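Local coordinates for protein probable aminotransferase (Pseudomonas aeruginosa, PDB 5YKR) that is a probable class-III aminotransferase, a pyridoxal-phosphate enzyme whose cofactor is held on a lysine, at residues T230-A238 and P395-R405; E260-P268 and T380-Y388. One frame throughout, in Å; residues are numbered along the deposited sequence.

Contacts 1 and 2 lie with their centres about 15 Å apart. Contact 1 sets the loop after strand 220-225 against helix 398-402 and the residues before it; contact 2 sets the loop after strand 255-259 against the hairpin of strands 378-382 and 385-389. Along the chain contact 2 is nested inside the loop closed by contact 1. They meet directly: Thr-230 OG1 lies 2.8 Å from His-262 ND1, probably hydrogen-bonded, and Met-234 SD packs 3.6 Å from Thr-380 O. Asn-231, with its ND2 3.2 Å from His-262 CE1, leads to the active site, since its OD1 makes a weak hydrogen bond to O3 of the cofactor-bearing modified residue LLP at position 286.

Contact 1: T230-A238 and P395-R405; sequences TNVGMVPPA and PRNGGEAHHAR
Val-232 and Val-235 of the loop 230-238 rest on the short helix 398-402 and on Pro-395 before it. CG2 of Val-232, anti to its own backbone N, lies 3.6 Å from His-402 N, while CG1 of Val-232 sits over Gly-398 CA, 3.9 Å away. Val-235 straddles the entry to the helix: CG1 touches Pro-395 O and Asn-397 CA, and CG2 meets both Pro-395 CG (3.9 Å) and Ala-401 CB (4.0 Å). No direct hydrogen bond joins the segments, and the buried Val-232 O finds no polar partner, facing Ala-401 CB instead. Water does the bridging, one molecule donating to Pro-236 O (2.8 Å) and to Pro-395 O (2.7 Å). The bent chain of Arg-405 brings NH1 to a second water, weakly bound to Asn-231 O, while its NE is salt-bridged to Glu-410. Further out, Asn-397 OD1 accepts from Glu-400 N (3.0 Å). NE and NH2 of Arg-396 both bond Glu-400 OE2, which lies in the guanidinium plane, and the backbone N of Arg-396 bonds OE1. Asn-397 is the N-cap of this helix, on which packs the loop whose Asn-231 reaches the LLP cofactor of this class-III aminotransferase.

Contact 2: E260-P268 and T380-Y388; sequences ETHTISCGP and TRIGARVEY
His-262 and Arg-385 lie face to face: the guanidinium is stacked flat on the imidazole, centres 3.8 Å apart and planes 18° from parallel. NH2 stands over the middle of the ring, and CZ faces CG. An extended chain from CG to NE, with CG anti to the backbone N (chi1 -171°), carries the group out from the strand to this face. Its rotation is further fixed by NH1, which bonds to Ser-85 OG and to a water, which accepts from NH1 and donates to His-262 O. ND1 of the imidazole has Thr-230 as its partner. Nearer the backbone, Arg-385 CB passes 3.5 Å from Ser-265 OG. The strands 378-382 and 385-389 form a beta hairpin, closed by a type II' turn from Ile-382 to Arg-385, and this turn docks on the 3-10 segment 264-266. Ser-265 grips it twice. Ser-265 OG, turned between the backbone N and the carbonyl carbon (chi1 70°), donates to Ile-382 O at 2.9 Å, and Ser-265 O accepts from Ala-384 N at 3.1 Å. Ile-382 O also takes the N-H of Arg-385, the two donors coming from opposite faces of its plane. Alongside, CD1 of Ile-382 reaches Thr-263 CG2, 4.1 Å away. Thr-263 OG1 in turn donates to Glu-260 OE1 from above the carboxylate plane.

Contact 1: T230-A238 and P395-R405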
# COMPACT_ATOMS: atom_id res chain seq x y z
N THR A 230 21.11 -4.48 0.78
CA THR A 230 21.15 -3.84 -0.54
C THR A 230 20.81 -2.39 -0.55
O THR A 230 20.81 -1.76 -1.60
CB THR A 230 20.20 -4.54 -1.53
OG1 THR A 230 18.85 -4.33 -1.13
CG2 THR A 230 20.52 -6.04 -1.64
N ASN A 231 20.55 -1.81 0.62
CA ASN A 231 20.06 -0.44 0.70
C ASN A 231 21.02 0.53 1.39
O ASN A 231 20.61 1.57 1.88
CB ASN A 231 18.66 -0.45 1.31
CG ASN A 231 17.62 -1.09 0.40
OD1 ASN A 231 16.90 -2.10 0.76
ND2 ASN A 231 17.46 -0.47 -0.73
N VAL A 232 22.31 0.17 1.36
CA VAL A 232 23.40 1.05 1.81
C VAL A 232 24.64 0.71 1.00
O VAL A 232 25.72 0.41 1.54
CB VAL A 232 23.57 0.97 3.36
CG1 VAL A 232 23.96 -0.44 3.82
CG2 VAL A 232 24.51 2.03 3.84
N GLY A 233 24.46 0.60 -0.31
CA GLY A 233 25.32 -0.30 -1.05
C GLY A 233 25.04 -1.74 -0.62
O GLY A 233 24.06 -2.01 0.11
N MET A 234 25.89 -2.65 -1.03
CA MET A 234 25.70 -4.06 -0.72
C MET A 234 26.57 -4.54 0.41
O MET A 234 27.76 -4.33 0.38
CB MET A 234 25.96 -4.91 -1.95
CG MET A 234 24.88 -4.77 -2.98
SD MET A 234 25.28 -5.71 -4.49
CE MET A 234 23.77 -5.39 -5.33
N VAL A 235 25.96 -5.18 1.40
CA VAL A 235 26.68 -5.75 2.54
C VAL A 235 26.45 -7.25 2.56
O VAL A 235 25.36 -7.74 2.95
CB VAL A 235 26.26 -5.13 3.90
CG1 VAL A 235 27.18 -5.67 4.99
CG2 VAL A 235 26.24 -3.60 3.82
N PRO A 236 27.44 -8.02 2.11
CA PRO A 236 27.25 -9.45 2.16
C PRO A 236 27.25 -10.02 3.57
O PRO A 236 27.93 -9.47 4.46
CB PRO A 236 28.52 -9.99 1.43
CG PRO A 236 29.08 -8.84 0.71
CD PRO A 236 28.71 -7.63 1.49
N PRO A 237 26.51 -11.08 3.82
CA PRO A 237 26.62 -11.80 5.09
C PRO A 237 28.00 -12.47 5.18
O PRO A 237 28.52 -13.01 4.20
CB PRO A 237 25.47 -12.80 5.01
CG PRO A 237 25.33 -13.09 3.56
CD PRO A 237 25.67 -11.82 2.84
N ALA A 238 28.61 -12.38 6.36
CA ALA A 238 29.87 -13.02 6.63
C ALA A 238 29.71 -14.53 6.64
O ALA A 238 28.62 -15.07 6.84
CB ALA A 238 30.40 -12.57 7.98
N PRO A 395 32.13 -3.88 2.75
CA PRO A 395 31.81 -3.48 4.12
C PRO A 395 31.44 -4.66 4.99
O PRO A 395 30.79 -5.60 4.51
CB PRO A 395 30.61 -2.53 3.92
CG PRO A 395 29.91 -3.07 2.69
CD PRO A 395 31.07 -3.47 1.79
N ARG A 396 31.80 -4.61 6.25
CA ARG A 396 31.43 -5.68 7.19
C ARG A 396 30.00 -5.48 7.69
O ARG A 396 29.41 -6.41 8.17
CB ARG A 396 32.38 -5.68 8.40
CG ARG A 396 33.77 -6.18 8.05
CD ARG A 396 34.66 -6.10 9.27
NE ARG A 396 35.07 -4.71 9.41
CZ ARG A 396 36.33 -4.27 9.50
NH1 ARG A 396 37.36 -5.12 9.54
NH2 ARG A 396 36.54 -2.97 9.59
N ASN A 397 29.51 -4.24 7.65
CA ASN A 397 28.20 -3.92 8.14
C ASN A 397 27.67 -2.64 7.48
O ASN A 397 28.40 -1.95 6.75
CB ASN A 397 28.18 -3.86 9.67
CG ASN A 397 29.23 -2.92 10.22
OD1 ASN A 397 29.31 -1.76 9.80
ND2 ASN A 397 30.05 -3.42 11.17
N GLY A 398 26.40 -2.32 7.75
CA GLY A 398 25.81 -1.15 7.19
C GLY A 398 26.45 0.14 7.64
O GLY A 398 26.57 1.07 6.85
N GLY A 399 26.86 0.21 8.91
CA GLY A 399 27.48 1.42 9.40
C GLY A 399 28.74 1.78 8.60
O GLY A 399 28.96 2.96 8.29
N GLU A 400 29.54 0.78 8.26
CA GLU A 400 30.76 0.97 7.44
C GLU A 400 30.41 1.44 6.06
O GLU A 400 30.99 2.37 5.49
CB GLU A 400 31.54 -0.32 7.31
CG GLU A 400 32.37 -0.69 8.49
CD GLU A 400 33.30 -1.87 8.26
OE1 GLU A 400 33.39 -2.42 7.12
OE2 GLU A 400 33.95 -2.23 9.25
N ALA A 401 29.44 0.76 5.50
CA ALA A 401 29.00 1.05 4.15
C ALA A 401 28.51 2.46 3.98
O ALA A 401 28.72 3.08 2.95
CB ALA A 401 27.93 0.06 3.74
N HIS A 402 27.78 2.95 4.99
CA HIS A 402 27.20 4.30 4.92
C HIS A 402 28.22 5.40 4.64
O HIS A 402 27.92 6.38 3.94
CB HIS A 402 26.47 4.59 6.22
CG HIS A 402 25.68 5.86 6.22
ND1 HIS A 402 24.36 5.93 5.86
CD2 HIS A 402 26.04 7.09 6.61
CE1 HIS A 402 23.93 7.17 6.01
NE2 HIS A 402 24.95 7.90 6.44
N HIS A 403 29.44 5.22 5.14
CA HIS A 403 30.51 6.23 4.91
C HIS A 403 31.02 6.27 3.48
O HIS A 403 31.67 7.27 3.06
CB HIS A 403 31.70 5.94 5.79
CG HIS A 403 31.40 6.10 7.23
ND1 HIS A 403 31.29 7.35 7.82
CD2 HIS A 403 31.23 5.20 8.23
CE1 HIS A 403 31.02 7.20 9.11
NE2 HIS A 403 31.01 5.91 9.39
N ALA A 404 30.74 5.22 2.74
CA ALA A 404 31.21 5.06 1.34
C ALA A 404 30.21 5.48 0.25
O ALA A 404 30.25 4.95 -0.90
CB ALA A 404 31.59 3.62 1.17
N ARG A 405 29.32 6.39 0.66
CA ARG A 405 28.30 6.99 -0.17
C ARG A 405 28.58 8.51 -0.23
O ARG A 405 29.12 9.09 0.71
CB ARG A 405 26.87 6.64 0.38
CG ARG A 405 26.52 5.11 0.36
CD ARG A 405 26.34 4.49 -1.05
NE ARG A 405 25.31 5.21 -1.77
CZ ARG A 405 24.02 4.87 -1.83
NH1 ARG A 405 23.56 3.71 -1.27
NH2 ARG A 405 23.16 5.64 -2.50
O HOH W 1 20.60 3.20 -0.89
O HOH W 2 30.42 -8.26 4.64

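Contact 2: E260-P268 and T380-Y388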
# COMPACT_ATOMS: atom_id res chain seq x y z
N GLU A 260 13.12 -10.26 0.95
CA GLU A 260 13.77 -10.56 -0.32
C GLU A 260 13.34 -9.62 -1.42
O GLU A 260 13.54 -9.88 -2.62
CB GLU A 260 13.53 -12.01 -0.73
CG GLU A 260 14.21 -12.96 0.25
CD GLU A 260 15.27 -13.84 -0.41
OE1 GLU A 260 15.96 -13.39 -1.38
OE2 GLU A 260 15.49 -14.99 0.06
N THR A 261 12.77 -8.48 -1.03
CA THR A 261 12.27 -7.52 -2.04
C THR A 261 13.32 -7.13 -3.10
O THR A 261 12.98 -6.87 -4.26
CB THR A 261 11.62 -6.34 -1.32
OG1 THR A 261 10.49 -6.81 -0.56
CG2 THR A 261 11.15 -5.27 -2.28
N HIS A 262 14.59 -7.01 -2.68
CA HIS A 262 15.72 -6.87 -3.60
C HIS A 262 16.48 -8.14 -3.86
O HIS A 262 16.92 -8.37 -5.01
CB HIS A 262 16.69 -5.79 -3.16
CG HIS A 262 16.22 -4.40 -3.38
ND1 HIS A 262 16.82 -3.31 -2.77
CD2 HIS A 262 15.32 -3.88 -4.25
CE1 HIS A 262 16.26 -2.20 -3.20
NE2 HIS A 262 15.33 -2.51 -4.10
N THR A 263 16.71 -8.97 -2.85
CA THR A 263 17.56 -10.15 -3.00
C THR A 263 16.90 -11.26 -3.83
O THR A 263 17.58 -12.24 -4.14
CB THR A 263 18.06 -10.66 -1.67
OG1 THR A 263 16.93 -10.99 -0.85
CG2 THR A 263 18.94 -9.61 -0.97
N ILE A 264 15.64 -11.04 -4.26
CA ILE A 264 15.05 -11.87 -5.30
C ILE A 264 15.88 -11.83 -6.60
O ILE A 264 15.76 -12.71 -7.47
CB ILE A 264 13.58 -11.45 -5.52
CG1 ILE A 264 12.79 -12.45 -6.39
CG2 ILE A 264 13.50 -10.05 -6.09
CD1 ILE A 264 12.75 -13.87 -5.84
N SER A 265 16.80 -10.86 -6.73
CA SER A 265 17.80 -10.90 -7.79
C SER A 265 18.69 -12.15 -7.80
O SER A 265 19.30 -12.44 -8.84
CB SER A 265 18.66 -9.63 -7.76
OG SER A 265 19.49 -9.62 -6.62
N CYS A 266 18.78 -12.86 -6.66
CA CYS A 266 19.70 -13.99 -6.52
C CYS A 266 19.24 -15.24 -7.24
O CYS A 266 20.04 -16.17 -7.47
CB CYS A 266 19.88 -14.27 -5.06
SG CYS A 266 20.78 -12.94 -4.22
N GLY A 267 17.95 -15.33 -7.56
CA GLY A 267 17.44 -16.53 -8.22
C GLY A 267 15.94 -16.61 -8.09
O GLY A 267 15.33 -15.84 -7.34
N PRO A 268 15.34 -17.62 -8.75
CA PRO A 268 13.89 -17.70 -8.77
C PRO A 268 13.25 -18.02 -7.42
O PRO A 268 12.05 -17.81 -7.25
CB PRO A 268 13.60 -18.80 -9.79
CG PRO A 268 14.85 -19.50 -9.95
CD PRO A 268 15.97 -18.61 -9.63
N THR A 380 30.21 -5.31 -6.22
CA THR A 380 29.60 -6.55 -5.74
C THR A 380 28.41 -6.93 -6.62
O THR A 380 27.72 -6.06 -7.11
CB THR A 380 29.14 -6.39 -4.28
OG1 THR A 380 30.29 -6.05 -3.48
CG2 THR A 380 28.51 -7.63 -3.72
N ARG A 381 28.16 -8.24 -6.79
CA ARG A 381 27.00 -8.73 -7.56
C ARG A 381 26.26 -9.78 -6.73
O ARG A 381 26.86 -10.65 -6.08
CB ARG A 381 27.45 -9.32 -8.90
CG ARG A 381 26.29 -9.91 -9.71
CD ARG A 381 26.69 -10.31 -11.10
NE ARG A 381 27.54 -11.50 -11.10
CZ ARG A 381 27.09 -12.74 -11.13
NH1 ARG A 381 25.77 -13.01 -11.16
NH2 ARG A 381 27.97 -13.74 -11.17
N ILE A 382 24.93 -9.68 -6.74
CA ILE A 382 24.04 -10.72 -6.25
C ILE A 382 23.09 -11.06 -7.39
O ILE A 382 22.11 -10.35 -7.66
CB ILE A 382 23.29 -10.36 -4.95
CG1 ILE A 382 22.76 -8.97 -4.93
CG2 ILE A 382 24.21 -10.61 -3.80
CD1 ILE A 382 21.69 -8.83 -3.85
N GLY A 383 23.44 -12.13 -8.11
CA GLY A 383 22.63 -12.53 -9.24
C GLY A 383 22.55 -11.47 -10.33
O GLY A 383 23.56 -11.14 -10.93
N ALA A 384 21.35 -10.95 -10.56
CA ALA A 384 21.07 -9.95 -11.57
C ALA A 384 21.40 -8.52 -11.18
O ALA A 384 21.26 -7.61 -12.02
CB ALA A 384 19.62 -10.03 -11.98
N ARG A 385 21.81 -8.29 -9.92
CA ARG A 385 21.93 -6.94 -9.38
C ARG A 385 23.40 -6.65 -9.03
O ARG A 385 24.02 -7.46 -8.35
CB ARG A 385 21.03 -6.84 -8.12
CG ARG A 385 20.85 -5.47 -7.52
CD ARG A 385 20.06 -5.57 -6.23
NE ARG A 385 19.75 -4.22 -5.78
CZ ARG A 385 18.65 -3.51 -6.16
NH1 ARG A 385 17.72 -4.04 -6.94
NH2 ARG A 385 18.55 -2.25 -5.81
N VAL A 386 23.93 -5.52 -9.54
CA VAL A 386 25.36 -5.19 -9.40
C VAL A 386 25.49 -3.78 -8.79
O VAL A 386 24.83 -2.85 -9.27
CB VAL A 386 26.03 -5.17 -10.80
CG1 VAL A 386 27.51 -4.78 -10.74
CG2 VAL A 386 25.88 -6.55 -11.46
N GLU A 387 26.33 -3.63 -7.76
CA GLU A 387 26.49 -2.29 -7.16
C GLU A 387 27.92 -2.08 -6.70
O GLU A 387 28.51 -2.97 -6.10
CB GLU A 387 25.52 -2.14 -5.98
CG GLU A 387 25.55 -0.78 -5.28
CD GLU A 387 24.25 -0.40 -4.60
OE1 GLU A 387 23.37 -1.30 -4.44
OE2 GLU A 387 24.12 0.80 -4.17
N TYR A 388 28.39 -0.85 -6.91
CA TYR A 388 29.69 -0.46 -6.39
C TYR A 388 29.55 0.53 -5.19
O TYR A 388 28.47 1.12 -4.95
CB TYR A 388 30.60 0.09 -7.47
CG TYR A 388 29.99 1.13 -8.36
CD1 TYR A 388 30.10 2.51 -8.05
CD2 TYR A 388 29.34 0.78 -9.54
CE1 TYR A 388 29.52 3.46 -8.87
CE2 TYR A 388 28.79 1.74 -10.37
CZ TYR A 388 28.93 3.07 -10.05
OH TYR A 388 28.40 4.06 -10.81
O HOH W 3 16.79 -6.76 -7.17